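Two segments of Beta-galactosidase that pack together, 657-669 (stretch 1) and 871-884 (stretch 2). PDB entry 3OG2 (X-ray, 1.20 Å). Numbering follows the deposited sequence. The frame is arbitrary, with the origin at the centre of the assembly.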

ATOM      1  N   LEU A 657      16.338  -3.874  24.419  1.00 15.47           N
ATOM      2  CA  LEU A 657      17.405  -3.302  23.595  1.00 16.28           C
ATOM      3  C   LEU A 657      18.433  -2.541  24.429  1.00 17.41           C
ATOM      4  O   LEU A 657      19.604  -2.437  24.080  1.00 19.77           O
ATOM      5  CB  LEU A 657      16.797  -2.368  22.532  1.00 14.37           C
ATOM      6  CG  LEU A 657      15.820  -3.056  21.564  1.00 13.12           C
ATOM      7  CD1 LEU A 657      15.421  -2.047  20.487  1.00 13.85           C
ATOM      8  CD2 LEU A 657      16.432  -4.271  20.924  1.00 15.30           C
ATOM      9  N   THR A 658      18.010  -1.981  25.525  1.00 17.91           N
ATOM     10  CA  THR A 658      18.989  -1.190  26.279  1.00 23.40           C
ATOM     11  C   THR A 658      20.019  -2.086  26.952  1.00 24.23           C
ATOM     12  O   THR A 658      21.099  -1.595  27.326  1.00 28.93           O
ATOM     13  CB  THR A 658      18.320  -0.322  27.351  1.00 23.09           C
ATOM     14  OG1 THR A 658      17.767  -1.175  28.364  1.00 32.05           O
ATOM     15  CG2 THR A 658      17.163   0.438  26.709  1.00 44.04           C
ATOM     16  N   LYS A 659      19.701  -3.374  27.102  1.00 24.57           N
ATOM     17  CA  LYS A 659      20.647  -4.310  27.734  1.00 27.02           C
ATOM     18  C   LYS A 659      21.510  -5.068  26.716  1.00 19.53           C
ATOM     19  O   LYS A 659      22.363  -5.905  27.097  1.00 22.65           O
ATOM     20  CB  LYS A 659      19.900  -5.309  28.594  1.00 32.42           C
ATOM     21  CG  LYS A 659      19.189  -4.816  29.832  1.00 40.80           C
ATOM     22  CD  LYS A 659      19.871  -3.652  30.527  1.00 52.95           C
ATOM     23  CE  LYS A 659      18.965  -3.095  31.624  1.00 60.91           C
ATOM     24  NZ  LYS A 659      18.709  -4.139  32.665  1.00 71.78           N
ATOM     25  N   LEU A 660      21.348  -4.766  25.430  1.00 17.39           N
ATOM     26  CA  LEU A 660      22.263  -5.388  24.458  1.00 16.19           C
ATOM     27  C   LEU A 660      23.683  -4.899  24.654  1.00 16.51           C
ATOM     28  O   LEU A 660      23.917  -3.909  25.326  1.00 18.72           O
ATOM     29  CB  LEU A 660      21.828  -5.141  22.991  1.00 16.33           C
ATOM     30  CG  LEU A 660      20.418  -5.658  22.642  1.00 17.70           C
ATOM     31  CD1 LEU A 660      20.078  -5.241  21.219  1.00 18.51           C
ATOM     32  CD2 LEU A 660      20.262  -7.164  22.833  1.00 19.62           C
ATOM     33  N   LYS A 661      24.621  -5.578  24.057  1.00 16.37           N
ATOM     34  CA  LYS A 661      26.028  -5.124  24.119  1.00 17.21           C
ATOM     35  C   LYS A 661      26.277  -4.228  22.908  1.00 14.99           C
ATOM     36  O   LYS A 661      26.493  -4.701  21.772  1.00 15.84           O
ATOM     37  CB  LYS A 661      26.954  -6.332  24.141  1.00 17.62           C
ATOM     38  CG  LYS A 661      28.385  -5.946  24.332  1.00 21.10           C
ATOM     39  CD  LYS A 661      29.300  -7.150  24.544  1.00 31.76           C
ATOM     40  CE  LYS A 661      30.713  -6.632  24.787  1.00 35.77           C
ATOM     41  NZ  LYS A 661      31.756  -7.638  24.504  1.00 58.21           N
ATOM     42  N   TRP A 662      26.180  -2.937  23.103  1.00 14.53           N
ATOM     43  CA  TRP A 662      26.299  -1.951  22.033  1.00 13.84           C
ATOM     44  C   TRP A 662      27.771  -1.605  21.753  1.00 14.00           C
ATOM     45  O   TRP A 662      28.548  -1.419  22.675  1.00 14.44           O
ATOM     46  CB  TRP A 662      25.582  -0.642  22.379  1.00 15.24           C
ATOM     47  CG  TRP A 662      24.083  -0.813  22.297  1.00 14.89           C
ATOM     48  CD1 TRP A 662      23.237  -1.042  23.342  1.00 17.26           C
ATOM     49  CD2 TRP A 662      23.265  -0.777  21.123  1.00 12.60           C
ATOM     50  NE1 TRP A 662      21.935  -1.148  22.894  1.00 17.52           N
ATOM     51  CE2 TRP A 662      21.914  -0.989  21.519  1.00 14.95           C
ATOM     52  CE3 TRP A 662      23.560  -0.590  19.765  1.00 13.05           C
ATOM     53  CZ2 TRP A 662      20.864  -1.007  20.600  1.00 16.13           C
ATOM     54  CZ3 TRP A 662      22.531  -0.603  18.845  1.00 12.74           C
ATOM     55  CH2 TRP A 662      21.203  -0.807  19.245  1.00 14.85           C
ATOM     56  N   TYR A 663      28.081  -1.497  20.468  1.00 11.34           N
ATOM     57  CA  TYR A 663      29.384  -1.080  19.998  1.00 12.38           C
ATOM     58  C   TYR A 663      29.204   0.229  19.253  1.00 12.00           C
ATOM     59  O   TYR A 663      28.212   0.395  18.569  1.00 13.14           O
ATOM     60  CB  TYR A 663      29.981  -2.126  19.047  1.00 14.31           C
ATOM     61  CG  TYR A 663      30.416  -3.375  19.790  1.00 15.48           C
ATOM     62  CD1 TYR A 663      29.557  -4.427  20.111  1.00 21.80           C
ATOM     63  CD2 TYR A 663      31.748  -3.504  20.182  1.00 20.47           C
ATOM     64  CE1 TYR A 663      30.046  -5.543  20.795  1.00 23.28           C
ATOM     65  CE2 TYR A 663      32.229  -4.605  20.855  1.00 23.31           C
ATOM     66  CZ  TYR A 663      31.359  -5.618  21.150  1.00 26.61           C
ATOM     67  OH  TYR A 663      31.886  -6.689  21.836  1.00 35.06           O
ATOM     68  N   LYS A 664      30.202   1.103  19.336  1.00 11.90           N
ATOM     69  CA  LYS A 664      30.108   2.418  18.699  1.00 12.15           C
ATOM     70  C   LYS A 664      31.276   2.681  17.769  1.00 12.14           C
ATOM     71  O   LYS A 664      32.406   2.282  18.083  1.00 13.87           O
ATOM     72  CB  LYS A 664      30.085   3.462  19.820  1.00 14.87           C
ATOM     73  CG  LYS A 664      30.090   4.920  19.360  1.00 15.75           C
ATOM     74  CD  LYS A 664      30.287   5.848  20.552  1.00 19.66           C
ATOM     75  CE  LYS A 664      30.255   7.303  20.143  1.00 25.56           C
ATOM     76  NZ  LYS A 664      31.134   8.186  20.955  1.00 64.07           N
ATOM     77  N   VAL A 665      31.004   3.417  16.693  1.00 11.33           N
ATOM     78  CA  VAL A 665      32.082   3.905  15.831  1.00 11.63           C
ATOM     79  C   VAL A 665      31.776   5.358  15.464  1.00 11.29           C
ATOM     80  O   VAL A 665      30.622   5.700  15.205  1.00 12.56           O
ATOM     81  CB  VAL A 665      32.303   2.981  14.625  1.00 13.89           C
ATOM     82  CG1 VAL A 665      31.120   2.946  13.670  1.00 14.11           C
ATOM     83  CG2 VAL A 665      33.555   3.418  13.840  1.00 15.20           C
ATOM     84  N   ASP A 666      32.810   6.207  15.455  1.00 12.68           N
ATOM     85  CA  ASP A 666      32.622   7.580  14.939  1.00 12.03           C
ATOM     86  C   ASP A 666      32.303   7.522  13.470  1.00 11.25           C
ATOM     87  O   ASP A 666      33.054   6.909  12.706  1.00 12.41           O
ATOM     88  CB  ASP A 666      33.920   8.327  15.185  1.00 14.69           C
ATOM     89  CG  ASP A 666      33.825   9.809  14.833  1.00 19.82           C
ATOM     90  OD1 ASP A 666      32.821  10.338  14.326  1.00 13.25           O
ATOM     91  OD2 ASP A 666      34.839  10.485  15.130  1.00 24.41           O
ATOM     92  N   SER A 667      31.188   8.139  13.097  1.00  9.56           N
ATOM     93  CA  SER A 667      30.862   8.149  11.685  1.00  9.43           C
ATOM     94  C   SER A 667      31.008   9.538  11.074  1.00  8.85           C
ATOM     95  O   SER A 667      30.450   9.811  10.016  1.00 10.53           O
ATOM     96  CB  SER A 667      29.453   7.610  11.452  1.00  9.59           C
ATOM     97  OG  SER A 667      29.192   7.460  10.030  1.00 10.21           O
ATOM     98  N   LEU A 668      31.814  10.391  11.705  1.00  9.36           N
ATOM     99  CA  LEU A 668      32.277  11.607  11.037  1.00 10.16           C
ATOM    100  C   LEU A 668      33.784  11.763  11.224  1.00  9.64           C
ATOM    101  O   LEU A 668      34.312  12.787  11.708  1.00 10.34           O
ATOM    102  CB  LEU A 668      31.465  12.787  11.559  1.00  9.73           C
ATOM    103  CG  LEU A 668      31.512  14.040  10.681  1.00 10.81           C
ATOM    104  CD1 LEU A 668      30.875  13.834   9.303  1.00 11.80           C
ATOM    105  CD2 LEU A 668      30.839  15.207  11.453  1.00 14.53           C
ATOM    106  N   PRO A 669      34.574  10.765  10.809  1.00  9.72           N
ATOM    107  CA  PRO A 669      36.031  10.889  10.918  1.00 10.22           C
ATOM    108  C   PRO A 669      36.586  11.984  10.002  1.00 10.03           C
ATOM    109  O   PRO A 669      37.708  12.425  10.181  1.00 10.35           O
ATOM    110  CB  PRO A 669      36.525   9.540  10.421  1.00 12.67           C
ATOM    111  CG  PRO A 669      35.459   9.048   9.475  1.00 12.66           C
ATOM    112  CD  PRO A 669      34.187   9.464  10.176  1.00 12.28           C
ATOM    113  N   SER A 871      32.623   6.361  28.976  1.00 58.19           N
ATOM    114  CA  SER A 871      33.094   5.515  27.893  1.00 57.41           C
ATOM    115  C   SER A 871      31.956   4.702  27.284  1.00 46.78           C
ATOM    116  O   SER A 871      32.180   3.683  26.625  1.00 45.71           O
ATOM    117  CB  SER A 871      34.197   4.562  28.389  1.00 66.97           C
ATOM    118  OG  SER A 871      33.651   3.368  28.922  1.00 78.21           O
ATOM    119  N   SER A 872      30.730   5.174  27.536  1.00 32.50           N
ATOM    120  CA  SER A 872      29.593   4.415  27.020  1.00 27.19           C
ATOM    121  C   SER A 872      29.570   4.301  25.517  1.00 22.25           C
ATOM    122  O   SER A 872      29.817   5.267  24.819  1.00 24.54           O
ATOM    123  CB  SER A 872      28.256   5.052  27.410  1.00 29.69           C
ATOM    124  OG  SER A 872      27.230   4.379  26.678  1.00 26.46           O
ATOM    125  N   SER A 873      29.230   3.134  25.031  1.00 18.53           N
ATOM    126  CA  SER A 873      29.093   2.920  23.601  1.00 15.67           C
ATOM    127  C   SER A 873      27.647   2.661  23.245  1.00 14.49           C
ATOM    128  O   SER A 873      27.374   2.030  22.247  1.00 14.99           O
ATOM    129  CB  SER A 873      29.978   1.749  23.160  1.00 17.83           C
ATOM    130  OG  SER A 873      29.683   0.635  23.998  1.00 16.77           O
ATOM    131  N   SER A 874      26.699   3.110  24.031  1.00 16.29           N
ATOM    132  CA  SER A 874      25.282   2.912  23.728  1.00 16.22           C
ATOM    133  C   SER A 874      24.602   4.135  23.141  1.00 15.95           C
ATOM    134  O   SER A 874      24.897   5.273  23.572  1.00 15.01           O
ATOM    135  CB  SER A 874      24.593   2.624  25.096  1.00 20.43           C
ATOM    136  OG  SER A 874      23.197   2.605  24.795  1.00 19.28           O
ATOM    137  N   PRO A 875      23.674   3.951  22.224  1.00 14.44           N
ATOM    138  CA  PRO A 875      22.935   5.107  21.665  1.00 14.15           C
ATOM    139  C   PRO A 875      22.093   5.786  22.745  1.00 15.15           C
ATOM    140  O   PRO A 875      21.745   6.969  22.592  1.00 15.96           O
ATOM    141  CB  PRO A 875      22.044   4.488  20.593  1.00 16.42           C
ATOM    142  CG  PRO A 875      21.896   3.047  21.040  1.00 14.86           C
ATOM    143  CD  PRO A 875      23.240   2.681  21.646  1.00 14.66           C
ATOM    144  N   LEU A 876      21.780   5.083  23.836  1.00 15.67           N
ATOM    145  CA  LEU A 876      21.030   5.700  24.921  1.00 16.90           C
ATOM    146  C   LEU A 876      21.852   6.751  25.660  1.00 15.96           C
ATOM    147  O   LEU A 876      21.254   7.632  26.326  1.00 19.94           O
ATOM    148  CB  LEU A 876      20.583   4.655  25.943  1.00 20.18           C
ATOM    149  CG  LEU A 876      19.416   3.733  25.543  1.00 22.06           C
ATOM    150  CD1 LEU A 876      18.172   4.510  25.155  1.00 29.88           C
ATOM    151  CD2 LEU A 876      19.756   2.777  24.424  1.00 27.25           C
ATOM    152  N   ASP A 877      23.164   6.677  25.543  1.00 15.96           N
ATOM    153  CA  ASP A 877      24.029   7.696  26.154  1.00 17.05           C
ATOM    154  C   ASP A 877      24.443   8.739  25.115  1.00 16.16           C
ATOM    155  O   ASP A 877      24.678   9.894  25.441  1.00 17.01           O
ATOM    156  CB  ASP A 877      25.256   7.085  26.825  1.00 21.21           C
ATOM    157  CG  ASP A 877      24.834   6.271  28.042  1.00 23.83           C
ATOM    158  OD1 ASP A 877      24.031   6.771  28.856  1.00 36.75           O
ATOM    159  OD2 ASP A 877      25.304   5.132  28.163  1.00 28.89           O
ATOM    160  N   GLY A 878      24.571   8.350  23.859  1.00 15.64           N
ATOM    161  CA  GLY A 878      24.823   9.268  22.765  1.00 14.91           C
ATOM    162  C   GLY A 878      26.168   9.983  22.872  1.00 12.62           C
ATOM    163  O   GLY A 878      27.144   9.460  23.320  1.00 15.17           O
ATOM    164  N   ILE A 879      26.165  11.220  22.398  1.00 13.14           N
ATOM    165  CA  ILE A 879      27.382  12.000  22.175  1.00 13.67           C
ATOM    166  C   ILE A 879      27.151  13.414  22.684  1.00 13.89           C
ATOM    167  O   ILE A 879      26.037  13.922  22.727  1.00 15.67           O
ATOM    168  CB  ILE A 879      27.823  12.002  20.694  1.00 14.64           C
ATOM    169  CG1 ILE A 879      26.774  12.532  19.698  1.00 15.17           C
ATOM    170  CG2 ILE A 879      28.260  10.589  20.304  1.00 17.58           C
ATOM    171  CD1 ILE A 879      27.240  12.617  18.242  1.00 17.63           C
ATOM    172  N   ALA A 880      28.262  14.017  23.107  1.00 14.94           N
ATOM    173  CA  ALA A 880      28.162  15.300  23.796  1.00 17.00           C
ATOM    174  C   ALA A 880      28.548  16.485  22.938  1.00 14.52           C
ATOM    175  O   ALA A 880      28.781  17.598  23.442  1.00 19.98           O
ATOM    176  CB  ALA A 880      29.067  15.324  25.052  1.00 21.96           C
ATOM    177  N   HIS A 881      28.643  16.304  21.634  1.00 15.13           N
ATOM    178  CA  HIS A 881      28.981  17.356  20.694  1.00 15.63           C
ATOM    179  C   HIS A 881      28.217  17.100  19.404  1.00 14.68           C
ATOM    180  O   HIS A 881      27.767  15.951  19.167  1.00 15.51           O
ATOM    181  CB  HIS A 881      30.486  17.332  20.389  1.00 23.52           C
ATOM    182  CG  HIS A 881      31.287  17.687  21.614  1.00 30.09           C
ATOM    183  ND1 HIS A 881      32.075  16.756  22.259  1.00 43.30           N
ATOM    184  CD2 HIS A 881      31.431  18.826  22.328  1.00 38.86           C
ATOM    185  CE1 HIS A 881      32.678  17.300  23.309  1.00 52.30           C
ATOM    186  NE2 HIS A 881      32.299  18.566  23.374  1.00 54.34           N
ATOM    187  N   ALA A 882      28.145  18.103  18.552  1.00 12.14           N
ATOM    188  CA  ALA A 882      27.595  17.847  17.220  1.00 11.34           C
ATOM    189  C   ALA A 882      28.441  16.793  16.527  1.00 11.22           C
ATOM    190  O   ALA A 882      29.659  16.735  16.627  1.00 14.01           O
ATOM    191  CB  ALA A 882      27.541  19.121  16.379  1.00 12.06           C
ATOM    192  N   GLY A 883      27.804  15.928  15.720  1.00 10.31           N
ATOM    193  CA  GLY A 883      28.612  14.911  15.047  1.00 11.42           C
ATOM    194  C   GLY A 883      27.718  13.727  14.752  1.00  9.95           C
ATOM    195  O   GLY A 883      26.487  13.786  14.820  1.00 11.09           O
ATOM    196  N   ILE A 884      28.334  12.626  14.334  1.00  8.92           N
ATOM    197  CA  ILE A 884      27.565  11.472  13.858  1.00  9.53           C
ATOM    198  C   ILE A 884      28.261  10.226  14.366  1.00  9.67           C
ATOM    199  O   ILE A 884      29.473  10.022  14.114  1.00 12.92           O
ATOM    200  CB  ILE A 884      27.432  11.416  12.306  1.00 11.14           C
ATOM    201  CG1 ILE A 884      26.958  12.748  11.737  1.00 13.50           C
ATOM    202  CG2 ILE A 884      26.501  10.252  11.934  1.00 11.98           C
ATOM    203  CD1 ILE A 884      26.807  12.784  10.239  1.00 12.86           C
TER
HETATM  204  O   HOH W   1      22.263   1.177  26.909  1.00 33.57           O
HETATM  205  O   HOH W   2      31.186  12.566  15.141  1.00 14.90           O

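Two direct hydrogen bonds tie these segments, which bury 611 Å² between them. In the first, Ser873 has chi1 at 52° (p), which brings its OG to 2.7 Å from Trp662 O, where it donates; the short hydroxymethyl fits this close approach of two backbones, whose Lys664 and Ser873 CA atoms lie 5.0 Å apart. In the second, Ser667 N donates to Ile884 O (2.7 Å, N-H...O angle 146°).

Trp662 (chi1 -73°, m; chi2 98°) lays one indole face against Pro875. Pro875 CD sits 3.7 Å from the centroid of the five-membered ring and 20° off its normal, a CH-pi contact. The indole orientation is also fixed within its own segment, since Trp662 NE1 donates to Leu657 O at 2.9 Å. Ser874, at chi1 173° (t), accepts from Leu876 N at its OG (3.0 Å), and water 1 links that OG (2.7 Å) to Thr658 O (3.0 Å).

Lys664 has chi1 to chi3 all t, an extended chain that carries its NZ to 3.8 Å from Ile879 CG2, so the contact there is packing. Leu668 (t, p) brings its CD1 to 4.3 Å from Ile884 CD1. Asp666, at chi1 -174° (t), accepts at OD1 from Leu668 N (2.8 Å) and from water 2 (2.9 Å), which in turn accepts from Ile884 N (3.0 Å). Ser873 O is buried without a partner.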